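Cellulase (Soil metagenome, PDB 5I2U) probably hydrolyses beta-1,4-glucosidic bonds of cellulose, as a salt-tolerant member of glycoside hydrolase family 5. Local coordinates at residues D200-L205 with R233-E238; I217-H222 with K242-F247. All coordinates share one frame; numbering follows the deposited sequence.

Interaction 1: D200-L205 with R233-E238; sequences DQDLHL and RDRTDE
Arg-235 reaches from helix 230-241 to the turn that leads into the short helix 203-208. Both elements lie on the outside of the TIM barrel of this GH5 enzyme. The arginine's NH1 donates a nearly straight hydrogen bond to Gln-201 O, with NH1 and O 2.9 Å apart and 170° at the hydrogen. The acceptor lies in the guanidinium plane, but the donor stands well above the carbonyl plane. The same nitrogen forms a long salt bridge to Asp-202 OD1, at 3.5 Å from NH1. Only OD1 and NH1 meet, and the carboxylate and guanidinium planes are turned 50° apart, so this is not a two-pronged pair. One guanidinium face is stacked on the ring of His-204, with centres 4.0 Å apart and planes at 26°. His-204 CE1 is the nearest ring atom, 3.6 Å from Arg-235 NH1. Leu-205 CG lies over the opposite face of the imidazole. The arginine has CG anti to the backbone N, and its chain bends only at chi3, which brings the guanidinium alongside the turn. An alanine here is likely to leave Gln-201 O without this donor, to cost Asp-202 the nearby positive charge, though His-198 would still hold OD2, and to uncover one face of the His-204 ring.

Asp-202 OD2 is hydrogen-bonded to His-198 ND1, which would help fix the carboxylate. Asp-202 is also the centre of an inverse gamma turn, closed by a weak bond from Leu-203 N to Gln-201 O. Deeper in, Leu-203 packs on Thr-236 and on Met-221 of strand 217-224. The hydroxyl of Thr-236 bonds back to Leu-232 O in its own helix, and Leu-203 CD1 sits 3.4 Å from Thr-236 OG1.

Interaction 2: I217-H222 with K242-F247; sequences IMYTMH and KGIPVF. With PO4 (phosphate ion), chain J.
Met-218 sets its sulfur at the edge of the Phe-247 ring, a Met-aromatic contact between neighbouring parallel strands of the TIM barrel. SD lies 5.3 Å from the ring centroid and 81° off the ring normal. Its nearest ring atom is Phe-247 CD2, 4.0 Å from SD. The methionine bends at chi3 (82°), which carries CE to within 3.8 Å of Pro-245 CB.

The backbones pair in parallel register. Tyr-219 N donates to Pro-245 O, and Phe-247 N donates to Tyr-219 O, each at 2.9 Å between N and O. Met-221 N reaches Phe-247 O at a longer 3.3 Å. The Tyr-219 ring lies against Ile-244, in the loop before strand 246-252, with Ile-244 CG2 3.4 Å from Tyr-219 CD2. The tyrosine hydroxyl is hydrogen-bonded to Ile-211 N.

Val-246 N turns away from strand 217-224 and donates to O4 of a phosphate, 3.0 Å away and almost straight at 175°. The ion probably comes from the crystallisation liquor. Backbone bonds carry the pairing, with mostly apolar side chains packed beside them; the phosphate satisfies an amide that the pairing does not use.

How the interactions relate
From the N terminus, the chain passes the turn and short helix of 200-205, then enters the barrel as strand 217-224. It leaves into helix 230-241, where interaction 1 closes a loop that encloses the strand. A Schellman motif with Gly-243 as its C-prime residue ends the helix. The chain then returns to the barrel, where interaction 2 closes the beta-alpha-beta unit by pairing strand 246-252 with strand 217-224. The two loops cross, because their segments alternate along the chain. Interaction 1 ties the turn and start of helix 203-208 to helix 230-241; interaction 2 ties strand to strand in the barrel wall. They touch directly: Asp-200 packs on Thr-220 and His-222, Leu-203 on Thr-220, and Thr-236 on Met-221.

Interaction 1: D200-L205 with R233-E238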
loop_
_atom_site.group_PDB
_atom_site.type_symbol
_atom_site.label_atom_id
_atom_site.label_comp_id
_atom_site.label_asym_id
_atom_site.label_seq_id
_atom_site.Cartn_x
_atom_site.Cartn_y
_atom_site.Cartn_z
ATOM N N ASP A 200 -3.269 8.663 7.555
ATOM C CA ASP A 200 -1.847 8.374 7.758
ATOM C C ASP A 200 -0.958 9.630 7.626
ATOM O O ASP A 200 0.080 9.593 6.960
ATOM C CB ASP A 200 -1.370 7.260 6.826
ATOM C CG ASP A 200 -2.358 6.110 6.739
ATOM O OD1 ASP A 200 -2.750 5.574 7.802
ATOM O OD2 ASP A 200 -2.746 5.746 5.605
ATOM N N GLN A 201 -1.384 10.729 8.258
ATOM C CA GLN A 201 -0.574 11.957 8.364
ATOM C C GLN A 201 -0.029 12.221 9.773
ATOM O O GLN A 201 0.912 12.988 9.922
ATOM C CB GLN A 201 -1.379 13.170 7.904
ATOM C CG GLN A 201 -1.743 13.155 6.421
ATOM C CD GLN A 201 -2.788 14.189 6.054
ATOM O OE1 GLN A 201 -2.983 15.172 6.769
ATOM N NE2 GLN A 201 -3.484 13.961 4.947
ATOM N N ASP A 202 -0.577 11.564 10.797
ATOM C CA ASP A 202 -0.205 11.850 12.190
ATOM C C ASP A 202 0.930 10.972 12.707
ATOM O O ASP A 202 0.821 10.369 13.766
ATOM C CB ASP A 202 -1.429 11.745 13.103
ATOM C CG ASP A 202 -2.479 12.771 12.772
ATOM O OD1 ASP A 202 -2.155 13.728 12.045
ATOM O OD2 ASP A 202 -3.636 12.630 13.229
ATOM N N LEU A 203 2.035 10.957 11.971
ATOM C CA LEU A 203 3.228 10.230 12.377
ATOM C C LEU A 203 3.884 10.839 13.613
ATOM O O LEU A 203 4.497 10.121 14.396
ATOM C CB LEU A 203 4.249 10.189 11.234
ATOM C CG LEU A 203 3.872 9.414 9.974
ATOM C CD1 LEU A 203 4.931 9.659 8.918
ATOM C CD2 LEU A 203 3.730 7.927 10.249
ATOM N N HIS A 204 3.808 12.162 13.746
ATOM C CA HIS A 204 4.205 12.870 14.977
ATOM C C HIS A 204 3.508 12.374 16.275
ATOM O O HIS A 204 4.125 12.404 17.344
ATOM C CB HIS A 204 4.007 14.386 14.816
ATOM C CG HIS A 204 2.575 14.828 14.857
ATOM N ND1 HIS A 204 1.580 14.227 14.113
ATOM C CD2 HIS A 204 1.977 15.831 15.538
ATOM C CE1 HIS A 204 0.430 14.827 14.352
ATOM N NE2 HIS A 204 0.644 15.805 15.212
ATOM N N LEU A 205 2.254 11.915 16.181
ATOM C CA LEU A 205 1.585 11.262 17.311
ATOM C C LEU A 205 2.151 9.858 17.554
ATOM O O LEU A 205 2.340 9.441 18.695
ATOM C CB LEU A 205 0.068 11.189 17.099
ATOM C CG LEU A 205 -0.732 12.501 17.065
ATOM C CD1 LEU A 205 -2.231 12.212 17.138
ATOM C CD2 LEU A 205 -0.328 13.469 18.178
ATOM N N ARG A 233 6.377 15.989 4.499
ATOM C CA ARG A 233 7.728 15.417 4.359
ATOM C C ARG A 233 8.606 15.682 5.588
ATOM O O ARG A 233 9.374 14.808 6.010
ATOM C CB ARG A 233 8.429 15.985 3.136
ATOM C CG ARG A 233 7.830 15.581 1.802
ATOM C CD ARG A 233 8.791 15.934 0.666
ATOM N NE ARG A 233 8.904 17.383 0.466
ATOM C CZ ARG A 233 8.126 18.129 -0.324
ATOM N NH1 ARG A 233 7.127 17.597 -1.039
ATOM N NH2 ARG A 233 8.353 19.441 -0.405
ATOM N N ASP A 234 8.478 16.893 6.144
ATOM C CA ASP A 234 9.238 17.318 7.332
ATOM C C ASP A 234 8.770 16.561 8.572
ATOM O O ASP A 234 9.598 16.072 9.358
ATOM C CB ASP A 234 9.086 18.827 7.577
ATOM C CG ASP A 234 9.733 19.673 6.496
ATOM O OD1 ASP A 234 10.780 19.271 5.947
ATOM O OD2 ASP A 234 9.219 20.775 6.221
ATOM N N ARG A 235 7.445 16.468 8.733
ATOM C CA ARG A 235 6.851 15.627 9.771
ATOM C C ARG A 235 7.303 14.171 9.659
ATOM O O ARG A 235 7.656 13.557 10.662
ATOM C CB ARG A 235 5.339 15.671 9.704
ATOM C CG ARG A 235 4.677 14.874 10.812
ATOM C CD ARG A 235 3.171 14.965 10.717
ATOM N NE ARG A 235 2.685 16.294 11.046
ATOM C CZ ARG A 235 1.398 16.635 11.102
ATOM N NH1 ARG A 235 0.439 15.741 10.842
ATOM N NH2 ARG A 235 1.065 17.889 11.418
ATOM N N THR A 236 7.298 13.631 8.443
ATOM C CA THR A 236 7.723 12.249 8.231
ATOM C C THR A 236 9.203 12.067 8.578
ATOM O O THR A 236 9.552 11.110 9.270
ATOM C CB THR A 236 7.415 11.776 6.787
ATOM O OG1 THR A 236 5.991 11.827 6.568
ATOM C CG2 THR A 236 7.899 10.362 6.548
ATOM N N ASP A 237 10.060 12.975 8.106
ATOM C CA ASP A 237 11.494 12.949 8.454
ATOM C C ASP A 237 11.738 12.988 9.968
ATOM O O ASP A 237 12.553 12.218 10.494
ATOM C CB ASP A 237 12.251 14.108 7.788
ATOM C CG ASP A 237 12.646 13.824 6.343
ATOM O OD1 ASP A 237 12.820 12.647 5.954
ATOM O OD2 ASP A 237 12.812 14.802 5.583
ATOM N N GLU A 238 11.037 13.893 10.648
ATOM C CA GLU A 238 11.062 13.990 12.117
ATOM C C GLU A 238 10.691 12.693 12.838
ATOM O O GLU A 238 11.273 12.383 13.884
ATOM C CB GLU A 238 10.112 15.087 12.589
#

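Interaction 2: I217-H222 with K242-F247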
loop_
_atom_site.group_PDB
_atom_site.type_symbol
_atom_site.label_atom_id
_atom_site.label_comp_id
_atom_site.label_asym_id
_atom_site.label_seq_id
_atom_site.Cartn_x
_atom_site.Cartn_y
_atom_site.Cartn_z
ATOM N N ILE A 217 7.282 -4.307 11.877
ATOM C CA ILE A 217 6.193 -3.420 11.525
ATOM C C ILE A 217 6.746 -2.097 11.002
ATOM O O ILE A 217 7.875 -1.712 11.334
ATOM C CB ILE A 217 5.183 -3.203 12.674
ATOM C CG1 ILE A 217 5.711 -2.251 13.749
ATOM C CG2 ILE A 217 4.780 -4.540 13.281
ATOM C CD1 ILE A 217 4.595 -1.606 14.544
ATOM N N MET A 218 5.944 -1.439 10.161
ATOM C CA MET A 218 6.197 -0.065 9.731
ATOM C C MET A 218 4.906 0.715 9.788
ATOM O O MET A 218 3.814 0.150 9.833
ATOM C CB MET A 218 6.762 -0.028 8.320
ATOM C CG MET A 218 7.911 -0.997 8.101
ATOM S SD MET A 218 8.637 -0.852 6.466
ATOM C CE MET A 218 9.738 0.557 6.689
ATOM N N TYR A 219 5.052 2.030 9.803
ATOM C CA TYR A 219 3.924 2.940 9.855
ATOM C C TYR A 219 3.701 3.567 8.480
ATOM O O TYR A 219 4.663 3.902 7.787
ATOM C CB TYR A 219 4.176 3.990 10.929
ATOM C CG TYR A 219 4.303 3.364 12.303
ATOM C CD1 TYR A 219 3.173 3.125 13.089
ATOM C CD2 TYR A 219 5.546 2.961 12.796
ATOM C CE1 TYR A 219 3.290 2.551 14.341
ATOM C CE2 TYR A 219 5.674 2.388 14.055
ATOM C CZ TYR A 219 4.545 2.184 14.822
ATOM O OH TYR A 219 4.663 1.593 16.062
ATOM N N THR A 220 2.438 3.697 8.075
ATOM C CA THR A 220 2.155 4.192 6.749
ATOM C C THR A 220 2.080 5.698 6.736
ATOM O O THR A 220 1.810 6.346 7.765
ATOM C CB THR A 220 0.913 3.546 6.110
ATOM O OG1 THR A 220 -0.239 3.815 6.904
ATOM C CG2 THR A 220 1.111 2.035 5.974
ATOM N N MET A 221 2.363 6.249 5.561
ATOM C CA MET A 221 2.134 7.659 5.281
ATOM C C MET A 221 1.539 7.746 3.895
ATOM O O MET A 221 2.023 7.079 2.991
ATOM C CB MET A 221 3.446 8.450 5.375
ATOM C CG MET A 221 3.271 9.960 5.336
ATOM S SD MET A 221 3.280 10.680 3.677
ATOM C CE MET A 221 5.020 10.562 3.271
ATOM N N HIS A 222 0.480 8.540 3.741
ATOM C CA HIS A 222 -0.145 8.789 2.443
ATOM C C HIS A 222 -0.051 10.265 2.057
ATOM O O HIS A 222 -0.375 11.144 2.853
ATOM C CB HIS A 222 -1.610 8.365 2.456
ATOM C CG HIS A 222 -1.822 6.885 2.581
ATOM N ND1 HIS A 222 -3.070 6.319 2.498
ATOM C CD2 HIS A 222 -0.959 5.858 2.772
ATOM C CE1 HIS A 222 -2.970 5.008 2.635
ATOM N NE2 HIS A 222 -1.700 4.704 2.806
ATOM N N LYS A 242 13.114 10.013 15.110
ATOM C CA LYS A 242 12.714 9.401 16.384
ATOM C C LYS A 242 12.495 7.870 16.316
ATOM O O LYS A 242 11.865 7.299 17.209
ATOM C CB LYS A 242 11.467 10.102 16.932
ATOM C CG LYS A 242 11.685 11.569 17.251
ATOM C CD LYS A 242 10.405 12.209 17.758
ATOM C CE LYS A 242 10.634 13.645 18.197
ATOM N NZ LYS A 242 9.410 14.203 18.836
ATOM N N GLY A 243 13.015 7.208 15.279
ATOM C CA GLY A 243 12.956 5.743 15.171
ATOM C C GLY A 243 11.652 5.122 14.667
ATOM O O GLY A 243 11.380 3.961 14.955
ATOM N N ILE A 244 10.860 5.878 13.906
ATOM C CA ILE A 244 9.618 5.373 13.311
ATOM C C ILE A 244 9.876 4.920 11.862
ATOM O O ILE A 244 10.188 5.758 11.005
ATOM C CB ILE A 244 8.519 6.454 13.341
ATOM C CG1 ILE A 244 8.297 6.983 14.779
ATOM C CG2 ILE A 244 7.210 5.920 12.778
ATOM C CD1 ILE A 244 8.037 5.919 15.839
ATOM N N PRO A 245 9.761 3.602 11.583
ATOM C CA PRO A 245 9.845 3.170 10.192
ATOM C C PRO A 245 8.615 3.619 9.395
ATOM O O PRO A 245 7.492 3.522 9.904
ATOM C CB PRO A 245 9.905 1.636 10.287
ATOM C CG PRO A 245 10.054 1.309 11.735
ATOM C CD PRO A 245 9.476 2.461 12.471
ATOM N N VAL A 246 8.838 4.083 8.162
ATOM C CA VAL A 246 7.802 4.674 7.312
ATOM C C VAL A 246 7.739 4.006 5.934
ATOM O O VAL A 246 8.738 3.948 5.217
ATOM C CB VAL A 246 8.065 6.177 7.108
ATOM C CG1 VAL A 246 7.038 6.793 6.150
ATOM C CG2 VAL A 246 8.058 6.890 8.457
ATOM N N PHE A 247 6.554 3.521 5.575
ATOM C CA PHE A 247 6.288 2.913 4.272
ATOM C C PHE A 247 5.110 3.677 3.683
ATOM O O PHE A 247 4.037 3.723 4.285
ATOM C CB PHE A 247 5.937 1.434 4.477
ATOM C CG PHE A 247 5.851 0.618 3.210
ATOM C CD1 PHE A 247 4.841 0.834 2.277
ATOM C CD2 PHE A 247 6.755 -0.413 2.981
ATOM C CE1 PHE A 247 4.771 0.065 1.121
ATOM C CE2 PHE A 247 6.686 -1.180 1.830
ATOM C CZ PHE A 247 5.684 -0.944 0.902
HETATM P P PO4 J . 12.549 4.523 6.217
HETATM O O1 PO4 J . 11.831 4.534 4.900
HETATM O O2 PO4 J . 12.846 5.937 6.660
HETATM O O3 PO4 J . 13.840 3.756 6.047
HETATM O O4 PO4 J . 11.647 3.876 7.237
#